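PDB 4EUO: ABC transporter, substrate binding protein (Polyamine) from Agrobacterium tumefaciens, which selectively binds gamma-aminobutyric acid (GABA) as a class D periplasmic solute-binding protein and probably delivers it to an ABC transporter. Local coordinates for residues C115-W119 with S217-I222. Residues are numbered along the deposited sequence.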
loop_
_atom_site.group_PDB
_atom_site.type_symbol
_atom_site.label_atom_id
_atom_site.label_comp_id
_atom_site.label_asym_id
_atom_site.label_seq_id
_atom_site.Cartn_x
_atom_site.Cartn_y
_atom_site.Cartn_z
ATOM N N CYS A 115 19.768 -6.718 12.624
ATOM C CA CYS A 115 18.451 -6.302 12.110
ATOM C C CYS A 115 17.368 -6.711 13.085
ATOM O O CYS A 115 17.309 -7.880 13.473
ATOM C CB CYS A 115 18.167 -6.949 10.772
ATOM S SG CYS A 115 19.168 -6.300 9.432
ATOM N N PRO A 116 16.423 -5.815 13.383
ATOM C CA PRO A 116 15.255 -6.221 14.176
ATOM C C PRO A 116 14.455 -7.256 13.376
ATOM O O PRO A 116 14.283 -7.116 12.151
ATOM C CB PRO A 116 14.448 -4.926 14.322
ATOM C CG PRO A 116 15.391 -3.813 14.030
ATOM C CD PRO A 116 16.400 -4.382 13.045
ATOM N N LYS A 117 14.000 -8.317 14.057
ATOM C CA LYS A 117 13.262 -9.380 13.426
ATOM C C LYS A 117 11.772 -9.188 13.719
ATOM O O LYS A 117 10.931 -9.483 12.850
ATOM C CB LYS A 117 13.737 -10.736 13.999
ATOM C CG LYS A 117 13.166 -11.943 13.261
ATOM C CD LYS A 117 13.651 -13.276 13.840
ATOM C CE LYS A 117 13.649 -13.295 15.347
ATOM N NZ LYS A 117 12.283 -13.275 15.923
ATOM N N SER A 118 11.435 -8.764 14.937
ATOM C CA SER A 118 10.053 -8.610 15.357
ATOM C C SER A 118 9.657 -7.159 15.540
ATOM O O SER A 118 10.520 -6.285 15.651
ATOM C CB SER A 118 9.844 -9.373 16.657
ATOM O OG SER A 118 10.602 -8.705 17.651
ATOM N N TRP A 119 8.332 -6.901 15.670
ATOM C CA TRP A 119 7.897 -5.542 15.975
ATOM C C TRP A 119 8.447 -5.149 17.344
ATOM O O TRP A 119 8.882 -4.015 17.530
ATOM C CB TRP A 119 6.359 -5.417 15.956
ATOM C CG TRP A 119 5.754 -5.655 14.620
ATOM C CD1 TRP A 119 4.897 -6.665 14.286
ATOM C CD2 TRP A 119 6.049 -4.948 13.401
ATOM N NE1 TRP A 119 4.599 -6.612 12.940
ATOM C CE2 TRP A 119 5.326 -5.586 12.366
ATOM C CE3 TRP A 119 6.867 -3.853 13.081
ATOM C CZ2 TRP A 119 5.357 -5.120 11.038
ATOM C CZ3 TRP A 119 6.932 -3.432 11.756
ATOM C CH2 TRP A 119 6.180 -4.055 10.758
ATOM N N SER A 217 12.316 -8.904 7.287
ATOM C CA SER A 217 11.689 -9.839 8.214
ATOM C C SER A 217 10.187 -9.792 7.988
ATOM O O SER A 217 9.583 -8.706 8.080
ATOM C CB SER A 217 12.006 -9.531 9.668
ATOM O OG SER A 217 11.242 -10.430 10.471
ATOM N N TRP A 218 9.590 -10.964 7.727
ATOM C CA TRP A 218 8.148 -11.109 7.531
ATOM C C TRP A 218 7.442 -11.519 8.828
ATOM O O TRP A 218 6.242 -11.853 8.785
ATOM C CB TRP A 218 7.877 -12.154 6.451
ATOM C CG TRP A 218 8.337 -11.719 5.095
ATOM C CD1 TRP A 218 9.571 -11.922 4.530
ATOM C CD2 TRP A 218 7.536 -11.088 4.094
ATOM N NE1 TRP A 218 9.585 -11.433 3.243
ATOM C CE2 TRP A 218 8.340 -10.929 2.944
ATOM C CE3 TRP A 218 6.193 -10.675 4.043
ATOM C CZ2 TRP A 218 7.853 -10.349 1.773
ATOM C CZ3 TRP A 218 5.712 -10.112 2.883
ATOM C CH2 TRP A 218 6.544 -9.923 1.779
ATOM N N ALA A 219 8.146 -11.453 9.978
ATOM C CA ALA A 219 7.515 -11.849 11.237
ATOM C C ALA A 219 6.381 -10.881 11.605
ATOM O O ALA A 219 6.598 -9.691 11.798
ATOM C CB ALA A 219 8.559 -11.909 12.354
ATOM N N GLN A 220 5.169 -11.421 11.748
ATOM C CA GLN A 220 3.947 -10.637 12.003
ATOM C C GLN A 220 3.759 -9.554 10.914
ATOM O O GLN A 220 3.274 -8.470 11.197
ATOM C CB GLN A 220 3.872 -10.024 13.403
ATOM C CG GLN A 220 3.918 -11.076 14.521
ATOM C CD GLN A 220 3.894 -10.365 15.840
ATOM O OE1 GLN A 220 4.726 -9.525 16.154
ATOM N NE2 GLN A 220 2.872 -10.646 16.642
ATOM N N ASN A 221 4.144 -9.852 9.681
ATOM C CA ASN A 221 3.977 -8.854 8.591
ATOM C C ASN A 221 2.504 -8.464 8.548
ATOM O O ASN A 221 1.636 -9.312 8.762
ATOM C CB ASN A 221 4.492 -9.396 7.281
ATOM C CG ASN A 221 3.677 -10.509 6.683
ATOM O OD1 ASN A 221 2.772 -10.277 5.866
ATOM N ND2 ASN A 221 4.040 -11.780 7.005
ATOM N N ILE A 222 2.219 -7.183 8.267
ATOM C CA ILE A 222 0.863 -6.663 8.348
ATOM C C ILE A 222 0.340 -6.449 6.948
ATOM O O ILE A 222 0.867 -5.601 6.207
ATOM C CB ILE A 222 0.857 -5.381 9.172
ATOM C CG1 ILE A 222 1.380 -5.629 10.602
ATOM C CG2 ILE A 222 -0.564 -4.753 9.176
ATOM C CD1 ILE A 222 1.764 -4.306 11.282
HETATM O O HOH W 1 7.017 -9.378 14.663
#
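Start with Trp-119, the first residue of helix 119-122, which loses 95 Å² to the other segment. Trp-119 NE1 donates a nearly straight hydrogen bond (161°) to Gln-220 O at 2.9 Å, and Trp-119 CZ2 lies 3.7 Å from Ile-222 CD1. Beyond these two, the indole packs on Ile-105, Leu-148 and Ala-149. The carbonyl it reaches is offered by a type II turn from Trp-218 to Asn-221, closed by Asn-221 N to Trp-218 O at 3.0 Å, where strand 215-229 turns a corner.

Lys-117, next in buried area at 50 Å², takes its hydrogen bond through its backbone: Ser-217 OG donates to Lys-117 O at 2.6 Å, and Lys-117 CG lies 3.7 Å from Ser-217 OG. Ser-217 OG also accepts from Ala-219 N at 3.3 Å, forming an ST turn. One water accepts from Trp-119 N (3.0 Å) and donates to Ala-219 O (2.9 Å) and Gln-220 OE1 (2.7 Å).

In this periplasmic binding protein fold, the loop after strand 96-107 meets the corner of strand 215-229, the sheet neighbour of 96-107; the side chain of Ile-222 is about 12 Å from the bound GABA. Both direct bonds run from a side-chain donor to a main-chain carbonyl, so the match depends on Trp-119 and Ser-217 and on how turn and loop each present a carbonyl.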